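PDB 1QWR: putative mannose-6-phosphate isomerase YvyI from Bacillus subtilis, which probably catalyses the reversible isomerisation of D-mannose 6-phosphate to D-fructose 6-phosphate and binds one zinc ion per subunit. Local coordinates for residues A[100-111]-A[215-223]; A[116-124]-A[165-176]. All coordinates share one frame; numbering follows the deposited sequence.

Interaction 1 (A[100-111]-A[215-223]); sequences VHPDDYYAGENE and AKAVNAATV. With ZN (zinc ion), chain E.
Val-100 presses its branched end against helix 214-220, and its two methyls take different parts of the job. CG1 sits between the backbone N and the carbonyl carbon (chi1 52°), which drives it into Ala-217: CG1 lies 3.3 Å from Ala-217 CA, tighter than usual for two carbons. CG2 turns toward the end of the helix, 4.1 Å from Ala-221 CA. Alanines suit this surface because their short side chains let Val-100 and Pro-102 come close; Ala-220 CB rests 4.1 Å from Pro-102 CB. Farther out, Tyr-106 reaches across from helix 104-110. Its OH lies 3.5 Å from Asn-219 CB and also touches Lys-216 CG, while Asn-110 ND2 stands over the centre of the ring, 3.1 Å above its plane. That amide is held in place by its bond to Tyr-106 O, made in the carbonyl plane.

The polar edge is a salt bridge. Lys-216 runs out almost fully extended beyond CG, and its NZ meets Glu-111 OE2 at 2.6 Å on the syn side of the carboxylate; a lysine is long enough to reach from helix 214-220 to Glu-111, just past the end of helix 104-110. Tyr-195 OH is a second hydrogen-bonding partner of OE2. At another margin a water donates to Ala-220 O at 2.6 Å and accepts a weak bond from Asp-103 N. Asp-103 is also the N-cap of helix 104-110, its carboxylate taking the N-H of Tyr-106.

The side chain of His-101 starts out away from helix 214-220 and its NE2 ligates zinc, so the end of strand 98-100 and the residues just after it serve both metal site and helix packing. The two helices run roughly antiparallel, at 148°, with strand 195-198 touching Pro-102, Lys-216 and Ala-217, and helix 141-149 packing on Val-218 and Ala-221.

Interaction 2 (A[116-124]-A[165-176]); sequences GKTECWYII and GDFYYVPSGTLH. With ZN (zinc ion), chain E.
Trp-121 and Tyr-168 are a hydrogen-bonded pair in an antiparallel beta ladder, part of the cupin fold of the catalytic domain. Each accepts the other's N-H, and Glu-119 with Val-170 forms a second such pair. The indole of Trp-121 rises on the face shared with Glu-119, Tyr-168 and Val-170. Its CB is near Tyr-168 O; CG then swings beside the backbone N (chi1 -58°), and CE3 passes 4.1 Å from Tyr-168 CB. Over the six-membered ring stands Val-170 CG2, in a CH-pi contact 3.8 Å from the centroid and only 2° off the ring normal, where a beta-branched residue can set a methyl squarely on the face. At the far rim CZ2 meets His-176 CD2 at 3.4 Å, that atom lying at the indole edge near its plane, though the two rings as a whole are set obliquely. CH2 next to it also touches CD2, while NE1 donates a hydrogen bond to Glu-186 OE2.

This broad ring therefore packs directly beside a metal ligand. Zinc is held by His-176 NE2 at 2.6 Å and by Glu-119 OE2 at 2.5 Å, with His-101 completing the protein ligands. The imidazole is fixed in rotation from its other nitrogen, ND1 donating to Thr-174 O in the plane of the ring; this probably favours a lone pair on NE2 for the metal.

The opposite face carries Cys-120, whose CB touches Phe-167 CZ and whose sulfur lies obliquely beside that ring. Beyond the ladder, Thr-118 OG1 accepts from Ser-172 N at 3.1 Å, a side-chain bond that ties the segment to the type II turn from Pro-171 to Thr-174. Gly-173 suits its positive phi of 96°. Pro-171 O takes both Thr-174 N and Thr-174 OG1 from the same face of its carbonyl plane, the hydroxyl OG1 at 2.7 Å.

How the interactions relate
From the N terminus, the chain passes through strand 98-100, the zinc ligand His-101 and helix 104-110, then enters strand 119-126. About forty residues later strand 167-170 returns alongside it, and interaction 2 closes this inner loop. The chain goes on through strands 182-189 and 195-198 before helix 214-220 comes back to segment 100-111, so interaction 1 closes a wider loop that encloses the one closed by interaction 2. Interaction 1 ties the end of strand 98-100 and helix 104-110 to helix 214-220 near the periphery; interaction 2 joins strands nearer the middle. They meet at the zinc, where the three protein ligands come together, and through probable hydrogen bonds from Gly-116 N to Asp-104 OD1 and from Gly-173 N to His-101 O.

Interaction 1 (A[100-111]-A[215-223])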
loop_
_atom_site.group_PDB
_atom_site.type_symbol
_atom_site.label_atom_id
_atom_site.label_comp_id
_atom_site.label_asym_id
_atom_site.label_seq_id
_atom_site.Cartn_x
_atom_site.Cartn_y
_atom_site.Cartn_z
ATOM N N VAL A 100 -10.914 -7.480 8.027
ATOM C CA VAL A 100 -10.265 -8.611 7.377
ATOM C C VAL A 100 -10.500 -8.467 5.867
ATOM O O VAL A 100 -11.571 -8.013 5.437
ATOM C CB VAL A 100 -10.851 -9.972 7.848
ATOM C CG1 VAL A 100 -12.351 -9.969 7.702
ATOM C CG2 VAL A 100 -10.266 -11.113 7.022
ATOM N N HIS A 101 -9.504 -8.845 5.064
ATOM C CA HIS A 101 -9.634 -8.787 3.611
ATOM C C HIS A 101 -9.710 -10.211 3.118
ATOM O O HIS A 101 -8.973 -11.068 3.590
ATOM C CB HIS A 101 -8.405 -8.124 2.954
ATOM C CG HIS A 101 -8.193 -6.714 3.376
ATOM N ND1 HIS A 101 -9.107 -5.717 3.110
ATOM C CD2 HIS A 101 -7.156 -6.117 4.017
ATOM C CE1 HIS A 101 -8.643 -4.567 3.570
ATOM N NE2 HIS A 101 -7.464 -4.784 4.122
ATOM N N PRO A 102 -10.607 -10.484 2.162
ATOM C CA PRO A 102 -10.726 -11.842 1.637
ATOM C C PRO A 102 -9.600 -12.165 0.664
ATOM O O PRO A 102 -8.892 -11.260 0.180
ATOM C CB PRO A 102 -12.075 -11.822 0.940
ATOM C CG PRO A 102 -12.121 -10.421 0.382
ATOM C CD PRO A 102 -11.627 -9.594 1.562
ATOM N N ASP A 103 -9.442 -13.460 0.378
ATOM C CA ASP A 103 -8.433 -13.904 -0.567
ATOM C C ASP A 103 -9.065 -13.830 -1.955
ATOM O O ASP A 103 -10.237 -13.458 -2.075
ATOM C CB ASP A 103 -7.951 -15.332 -0.215
ATOM C CG ASP A 103 -9.004 -16.410 -0.472
ATOM O OD1 ASP A 103 -10.186 -16.091 -0.646
ATOM O OD2 ASP A 103 -8.627 -17.599 -0.489
ATOM N N ASP A 104 -8.309 -14.157 -3.004
ATOM C CA ASP A 104 -8.834 -14.069 -4.367
ATOM C C ASP A 104 -10.100 -14.906 -4.600
ATOM O O ASP A 104 -11.034 -14.492 -5.311
ATOM C CB ASP A 104 -7.776 -14.512 -5.392
ATOM C CG ASP A 104 -6.613 -13.545 -5.513
ATOM O OD1 ASP A 104 -6.722 -12.387 -5.037
ATOM O OD2 ASP A 104 -5.581 -13.945 -6.118
ATOM N N TYR A 105 -10.130 -16.100 -4.028
ATOM C CA TYR A 105 -11.302 -16.957 -4.213
ATOM C C TYR A 105 -12.559 -16.361 -3.594
ATOM O O TYR A 105 -13.593 -16.224 -4.260
ATOM C CB TYR A 105 -11.062 -18.334 -3.592
ATOM C CG TYR A 105 -12.305 -19.192 -3.628
ATOM C CD1 TYR A 105 -12.770 -19.732 -4.834
ATOM C CD2 TYR A 105 -13.039 -19.422 -2.467
ATOM C CE1 TYR A 105 -13.950 -20.484 -4.878
ATOM C CE2 TYR A 105 -14.219 -20.169 -2.494
ATOM C CZ TYR A 105 -14.665 -20.693 -3.705
ATOM O OH TYR A 105 -15.834 -21.416 -3.732
ATOM N N TYR A 106 -12.481 -16.012 -2.320
ATOM C CA TYR A 106 -13.652 -15.473 -1.647
ATOM C C TYR A 106 -14.096 -14.147 -2.231
ATOM O O TYR A 106 -15.295 -13.899 -2.363
ATOM C CB TYR A 106 -13.403 -15.297 -0.157
ATOM C CG TYR A 106 -14.692 -15.129 0.626
ATOM C CD1 TYR A 106 -15.383 -16.248 1.110
ATOM C CD2 TYR A 106 -15.229 -13.860 0.865
ATOM C CE1 TYR A 106 -16.588 -16.111 1.822
ATOM C CE2 TYR A 106 -16.443 -13.706 1.584
ATOM C CZ TYR A 106 -17.113 -14.840 2.055
ATOM O OH TYR A 106 -18.307 -14.716 2.742
ATOM N N ALA A 107 -13.125 -13.298 -2.568
ATOM C CA ALA A 107 -13.429 -11.989 -3.144
ATOM C C ALA A 107 -14.106 -12.152 -4.490
ATOM O O ALA A 107 -15.094 -11.480 -4.788
ATOM C CB ALA A 107 -12.139 -11.165 -3.312
ATOM N N GLY A 108 -13.560 -13.042 -5.312
ATOM C CA GLY A 108 -14.122 -13.268 -6.631
ATOM C C GLY A 108 -15.525 -13.835 -6.530
ATOM O O GLY A 108 -16.413 -13.413 -7.252
ATOM N N GLU A 109 -15.725 -14.776 -5.613
ATOM C CA GLU A 109 -17.037 -15.394 -5.421
ATOM C C GLU A 109 -18.089 -14.478 -4.810
ATOM O O GLU A 109 -19.263 -14.512 -5.211
ATOM C CB GLU A 109 -16.905 -16.642 -4.528
ATOM C CG GLU A 109 -16.211 -17.807 -5.219
ATOM C CD GLU A 109 -16.945 -18.225 -6.475
ATOM O OE1 GLU A 109 -18.098 -18.676 -6.355
ATOM O OE2 GLU A 109 -16.379 -18.098 -7.580
ATOM N N ASN A 110 -17.684 -13.660 -3.848
ATOM C CA ASN A 110 -18.630 -12.797 -3.148
ATOM C C ASN A 110 -18.601 -11.318 -3.484
ATOM O O ASN A 110 -19.514 -10.587 -3.087
ATOM C CB ASN A 110 -18.443 -12.973 -1.643
ATOM C CG ASN A 110 -18.686 -14.395 -1.201
ATOM O OD1 ASN A 110 -19.806 -14.762 -0.835
ATOM N ND2 ASN A 110 -17.638 -15.218 -1.255
ATOM N N GLU A 111 -17.573 -10.871 -4.200
ATOM C CA GLU A 111 -17.464 -9.456 -4.552
ATOM C C GLU A 111 -17.353 -9.262 -6.055
ATOM O O GLU A 111 -16.611 -8.405 -6.538
ATOM C CB GLU A 111 -16.253 -8.793 -3.851
ATOM C CG GLU A 111 -16.230 -8.887 -2.311
ATOM C CD GLU A 111 -17.543 -8.490 -1.649
ATOM O OE1 GLU A 111 -18.154 -7.480 -2.056
ATOM O OE2 GLU A 111 -17.968 -9.191 -0.703
ATOM N N ALA A 215 -20.674 -11.317 8.997
ATOM C CA ALA A 215 -20.683 -12.662 8.422
ATOM C C ALA A 215 -19.519 -12.879 7.473
ATOM O O ALA A 215 -18.766 -13.847 7.598
ATOM C CB ALA A 215 -22.006 -12.911 7.682
ATOM N N LYS A 216 -19.370 -11.967 6.523
ATOM C CA LYS A 216 -18.291 -12.093 5.557
ATOM C C LYS A 216 -16.925 -12.073 6.219
ATOM O O LYS A 216 -16.033 -12.809 5.810
ATOM C CB LYS A 216 -18.391 -10.995 4.496
ATOM C CG LYS A 216 -19.494 -11.247 3.468
ATOM C CD LYS A 216 -19.491 -10.202 2.369
ATOM C CE LYS A 216 -20.437 -10.578 1.249
ATOM N NZ LYS A 216 -20.387 -9.584 0.145
ATOM N N ALA A 217 -16.753 -11.233 7.238
ATOM C CA ALA A 217 -15.473 -11.155 7.927
ATOM C C ALA A 217 -15.164 -12.490 8.588
ATOM O O ALA A 217 -14.044 -13.005 8.516
ATOM C CB ALA A 217 -15.507 -10.049 8.996
ATOM N N VAL A 218 -16.159 -13.054 9.252
ATOM C CA VAL A 218 -15.934 -14.332 9.926
ATOM C C VAL A 218 -15.638 -15.426 8.901
ATOM O O VAL A 218 -14.753 -16.263 9.103
ATOM C CB VAL A 218 -17.153 -14.698 10.796
ATOM C CG1 VAL A 218 -16.933 -16.056 11.445
ATOM C CG2 VAL A 218 -17.326 -13.627 11.891
ATOM N N ASN A 219 -16.353 -15.403 7.784
ATOM C CA ASN A 219 -16.119 -16.392 6.727
ATOM C C ASN A 219 -14.716 -16.250 6.124
ATOM O O ASN A 219 -14.057 -17.241 5.821
ATOM C CB ASN A 219 -17.151 -16.232 5.619
ATOM C CG ASN A 219 -18.421 -17.015 5.887
ATOM O OD1 ASN A 219 -18.439 -18.246 5.770
ATOM N ND2 ASN A 219 -19.483 -16.316 6.250
ATOM N N ALA A 220 -14.257 -15.017 5.946
ATOM C CA ALA A 220 -12.944 -14.806 5.336
ATOM C C ALA A 220 -11.766 -14.927 6.274
ATOM O O ALA A 220 -10.621 -15.133 5.838
ATOM C CB ALA A 220 -12.903 -13.434 4.661
ATOM N N ALA A 221 -12.041 -14.803 7.563
ATOM C CA ALA A 221 -10.996 -14.822 8.568
ATOM C C ALA A 221 -10.357 -16.171 8.812
ATOM O O ALA A 221 -11.029 -17.195 8.877
ATOM C CB ALA A 221 -11.542 -14.254 9.895
ATOM N N THR A 222 -9.041 -16.149 8.955
ATOM C CA THR A 222 -8.271 -17.339 9.237
ATOM C C THR A 222 -8.352 -17.598 10.740
ATOM O O THR A 222 -7.998 -16.737 11.537
ATOM C CB THR A 222 -6.824 -17.121 8.890
ATOM O OG1 THR A 222 -6.741 -16.805 7.504
ATOM C CG2 THR A 222 -5.991 -18.363 9.206
ATOM N N VAL A 223 -8.803 -18.787 11.116
ATOM C CA VAL A 223 -8.914 -19.142 12.523
ATOM C C VAL A 223 -8.393 -20.569 12.712
ATOM O O VAL A 223 -8.829 -21.473 12.011
ATOM C CB VAL A 223 -10.383 -19.109 12.977
ATOM C CG1 VAL A 223 -10.476 -19.470 14.456
ATOM C CG2 VAL A 223 -10.988 -17.734 12.691
HETATM ZN ZN ZN E . -6.113 -3.230 5.550
HETATM O O HOH W 1 -10.154 -15.119 3.260
HETATM O O HOH W 2 -6.153 -2.141 3.192
#

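Interaction 2 (A[116-124]-A[165-176])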
loop_
_atom_site.group_PDB
_atom_site.type_symbol
_atom_site.label_atom_id
_atom_site.label_comp_id
_atom_site.label_asym_id
_atom_site.label_seq_id
_atom_site.Cartn_x
_atom_site.Cartn_y
_atom_site.Cartn_z
ATOM N N GLY A 116 -8.531 -10.467 -4.295
ATOM C CA GLY A 116 -8.424 -10.524 -2.839
ATOM C C GLY A 116 -7.510 -9.371 -2.437
ATOM O O GLY A 116 -7.050 -8.623 -3.310
ATOM N N LYS A 117 -7.219 -9.209 -1.153
ATOM C CA LYS A 117 -6.358 -8.092 -0.751
ATOM C C LYS A 117 -5.258 -8.438 0.270
ATOM O O LYS A 117 -5.310 -8.038 1.434
ATOM C CB LYS A 117 -7.216 -6.916 -0.232
ATOM C CG LYS A 117 -6.604 -5.494 -0.244
ATOM C CD LYS A 117 -7.805 -4.493 -0.080
ATOM C CE LYS A 117 -7.478 -3.037 -0.003
ATOM N NZ LYS A 117 -6.842 -2.677 1.270
ATOM N N THR A 118 -4.286 -9.221 -0.172
ATOM C CA THR A 118 -3.115 -9.483 0.656
ATOM C C THR A 118 -2.394 -8.126 0.540
ATOM O O THR A 118 -2.458 -7.482 -0.511
ATOM C CB THR A 118 -2.281 -10.608 0.049
ATOM O OG1 THR A 118 -2.903 -11.852 0.391
ATOM C CG2 THR A 118 -0.832 -10.593 0.585
ATOM N N GLU A 119 -1.738 -7.677 1.609
ATOM C CA GLU A 119 -1.081 -6.375 1.586
ATOM C C GLU A 119 0.072 -6.327 2.579
ATOM O O GLU A 119 0.351 -7.298 3.275
ATOM C CB GLU A 119 -2.097 -5.290 1.950
ATOM C CG GLU A 119 -2.689 -5.541 3.342
ATOM C CD GLU A 119 -3.733 -4.532 3.749
ATOM O OE1 GLU A 119 -4.321 -3.894 2.864
ATOM O OE2 GLU A 119 -3.967 -4.385 4.970
ATOM N N CYS A 120 0.763 -5.198 2.614
ATOM C CA CYS A 120 1.861 -5.041 3.553
ATOM C C CYS A 120 2.026 -3.561 3.896
ATOM O O CYS A 120 1.578 -2.658 3.151
ATOM C CB CYS A 120 3.148 -5.650 2.979
ATOM S SG CYS A 120 3.782 -4.739 1.541
ATOM N N TRP A 121 2.636 -3.316 5.042
ATOM C CA TRP A 121 2.817 -1.964 5.534
ATOM C C TRP A 121 4.255 -1.623 5.843
ATOM O O TRP A 121 4.957 -2.399 6.504
ATOM C CB TRP A 121 2.045 -1.745 6.840
ATOM C CG TRP A 121 0.600 -1.980 6.770
ATOM C CD1 TRP A 121 -0.243 -1.635 5.758
ATOM C CD2 TRP A 121 -0.209 -2.584 7.789
ATOM N NE1 TRP A 121 -1.532 -1.984 6.082
ATOM C CE2 TRP A 121 -1.538 -2.570 7.324
ATOM C CE3 TRP A 121 0.067 -3.134 9.051
ATOM C CZ2 TRP A 121 -2.598 -3.086 8.072
ATOM C CZ3 TRP A 121 -0.991 -3.650 9.804
ATOM C CH2 TRP A 121 -2.306 -3.623 9.311
ATOM N N TYR A 122 4.697 -0.477 5.342
ATOM C CA TYR A 122 6.014 0.016 5.692
ATOM C C TYR A 122 5.679 1.238 6.526
ATOM O O TYR A 122 4.993 2.152 6.059
ATOM C CB TYR A 122 6.839 0.471 4.483
ATOM C CG TYR A 122 8.083 1.191 4.923
ATOM C CD1 TYR A 122 9.145 0.483 5.497
ATOM C CD2 TYR A 122 8.182 2.596 4.848
ATOM C CE1 TYR A 122 10.269 1.151 5.993
ATOM C CE2 TYR A 122 9.312 3.272 5.343
ATOM C CZ TYR A 122 10.348 2.538 5.920
ATOM O OH TYR A 122 11.438 3.187 6.486
ATOM N N ILE A 123 6.151 1.260 7.770
ATOM C CA ILE A 123 5.865 2.383 8.640
ATOM C C ILE A 123 6.864 3.517 8.380
ATOM O O ILE A 123 8.034 3.441 8.780
ATOM C CB ILE A 123 5.948 1.968 10.121
ATOM C CG1 ILE A 123 5.063 0.733 10.369
ATOM C CG2 ILE A 123 5.565 3.159 11.021
ATOM C CD1 ILE A 123 3.547 0.940 10.048
ATOM N N ILE A 124 6.406 4.567 7.711
ATOM C CA ILE A 124 7.286 5.682 7.415
ATOM C C ILE A 124 7.581 6.430 8.710
ATOM O O ILE A 124 8.738 6.720 9.018
ATOM C CB ILE A 124 6.645 6.670 6.402
ATOM C CG1 ILE A 124 6.371 5.961 5.064
ATOM C CG2 ILE A 124 7.607 7.825 6.146
ATOM C CD1 ILE A 124 5.359 6.700 4.166
ATOM N N GLY A 165 10.192 2.634 10.273
ATOM C CA GLY A 165 11.076 1.691 9.634
ATOM C C GLY A 165 10.569 0.260 9.665
ATOM O O GLY A 165 11.086 -0.584 8.930
ATOM N N ASP A 166 9.578 -0.024 10.505
ATOM C CA ASP A 166 9.023 -1.376 10.583
ATOM C C ASP A 166 8.297 -1.812 9.304
ATOM O O ASP A 166 7.743 -0.990 8.582
ATOM C CB ASP A 166 8.008 -1.480 11.725
ATOM C CG ASP A 166 8.655 -1.681 13.091
ATOM O OD1 ASP A 166 9.889 -1.802 13.172
ATOM O OD2 ASP A 166 7.897 -1.722 14.080
ATOM N N PHE A 167 8.264 -3.121 9.063
ATOM C CA PHE A 167 7.548 -3.651 7.902
ATOM C C PHE A 167 6.693 -4.808 8.368
ATOM O O PHE A 167 7.175 -5.680 9.091
ATOM C CB PHE A 167 8.497 -4.161 6.820
ATOM C CG PHE A 167 7.786 -4.722 5.599
ATOM C CD1 PHE A 167 7.481 -3.900 4.510
ATOM C CD2 PHE A 167 7.433 -6.070 5.537
ATOM C CE1 PHE A 167 6.838 -4.420 3.364
ATOM C CE2 PHE A 167 6.787 -6.591 4.400
ATOM C CZ PHE A 167 6.496 -5.753 3.314
ATOM N N TYR A 168 5.420 -4.803 7.969
ATOM C CA TYR A 168 4.495 -5.881 8.330
ATOM C C TYR A 168 3.797 -6.445 7.102
ATOM O O TYR A 168 3.253 -5.702 6.289
ATOM C CB TYR A 168 3.431 -5.394 9.319
ATOM C CG TYR A 168 4.018 -4.944 10.628
ATOM C CD1 TYR A 168 4.392 -3.620 10.823
ATOM C CD2 TYR A 168 4.311 -5.871 11.637
ATOM C CE1 TYR A 168 5.061 -3.220 11.991
ATOM C CE2 TYR A 168 4.978 -5.485 12.799
ATOM C CZ TYR A 168 5.356 -4.165 12.969
ATOM O OH TYR A 168 6.080 -3.787 14.087
ATOM N N TYR A 169 3.802 -7.765 6.981
ATOM C CA TYR A 169 3.135 -8.427 5.868
ATOM C C TYR A 169 1.773 -8.859 6.409
ATOM O O TYR A 169 1.691 -9.423 7.510
ATOM C CB TYR A 169 3.960 -9.630 5.429
ATOM C CG TYR A 169 3.424 -10.315 4.208
ATOM C CD1 TYR A 169 3.550 -9.732 2.955
ATOM C CD2 TYR A 169 2.826 -11.567 4.297
ATOM C CE1 TYR A 169 3.103 -10.386 1.806
ATOM C CE2 TYR A 169 2.374 -12.228 3.158
ATOM C CZ TYR A 169 2.525 -11.630 1.915
ATOM O OH TYR A 169 2.155 -12.308 0.786
ATOM N N VAL A 170 0.711 -8.587 5.652
ATOM C CA VAL A 170 -0.659 -8.886 6.093
ATOM C C VAL A 170 -1.393 -9.775 5.101
ATOM O O VAL A 170 -2.099 -9.296 4.217
ATOM C CB VAL A 170 -1.470 -7.585 6.275
ATOM C CG1 VAL A 170 -2.784 -7.886 7.026
ATOM C CG2 VAL A 170 -0.644 -6.549 7.024
ATOM N N PRO A 171 -1.236 -11.099 5.242
ATOM C CA PRO A 171 -1.896 -12.043 4.338
ATOM C C PRO A 171 -3.402 -11.832 4.390
ATOM O O PRO A 171 -3.936 -11.474 5.439
ATOM C CB PRO A 171 -1.517 -13.402 4.917
ATOM C CG PRO A 171 -0.206 -13.141 5.609
ATOM C CD PRO A 171 -0.411 -11.798 6.241
ATOM N N SER A 172 -4.091 -12.040 3.274
ATOM C CA SER A 172 -5.542 -11.910 3.292
ATOM C C SER A 172 -6.000 -12.952 4.329
ATOM O O SER A 172 -5.336 -13.994 4.519
ATOM C CB SER A 172 -6.123 -12.236 1.923
ATOM O OG SER A 172 -5.724 -13.531 1.507
ATOM N N GLY A 173 -7.108 -12.658 5.003
ATOM C CA GLY A 173 -7.625 -13.546 6.039
ATOM C C GLY A 173 -7.163 -13.096 7.423
ATOM O O GLY A 173 -7.601 -13.637 8.445
ATOM N N THR A 174 -6.265 -12.113 7.470
ATOM C CA THR A 174 -5.736 -11.628 8.750
ATOM C C THR A 174 -6.615 -10.545 9.340
ATOM O O THR A 174 -6.905 -9.555 8.678
ATOM C CB THR A 174 -4.308 -11.034 8.584
ATOM O OG1 THR A 174 -3.451 -12.018 7.997
ATOM C CG2 THR A 174 -3.734 -10.593 9.924
ATOM N N LEU A 175 -7.043 -10.728 10.592
ATOM C CA LEU A 175 -7.854 -9.719 11.267
ATOM C C LEU A 175 -6.854 -8.650 11.662
ATOM O O LEU A 175 -5.822 -8.951 12.267
ATOM C CB LEU A 175 -8.516 -10.309 12.515
ATOM C CG LEU A 175 -9.506 -9.379 13.207
ATOM C CD1 LEU A 175 -10.717 -9.135 12.317
ATOM C CD2 LEU A 175 -9.920 -10.017 14.531
ATOM N N HIS A 176 -7.136 -7.399 11.324
ATOM C CA HIS A 176 -6.173 -6.350 11.624
ATOM C C HIS A 176 -6.765 -4.947 11.620
ATOM O O HIS A 176 -7.949 -4.745 11.338
ATOM C CB HIS A 176 -5.060 -6.369 10.581
ATOM C CG HIS A 176 -5.540 -6.023 9.204
ATOM N ND1 HIS A 176 -6.244 -6.909 8.414
ATOM C CD2 HIS A 176 -5.511 -4.857 8.520
ATOM C CE1 HIS A 176 -6.628 -6.300 7.310
ATOM N NE2 HIS A 176 -6.199 -5.055 7.351
HETATM ZN ZN ZN E . -6.113 -3.230 5.550
HETATM O O HOH W 3 -4.828 -8.648 4.063
HETATM O O HOH W 4 -5.053 -12.482 -1.395
HETATM O O HOH W 2 -6.153 -2.141 3.192
#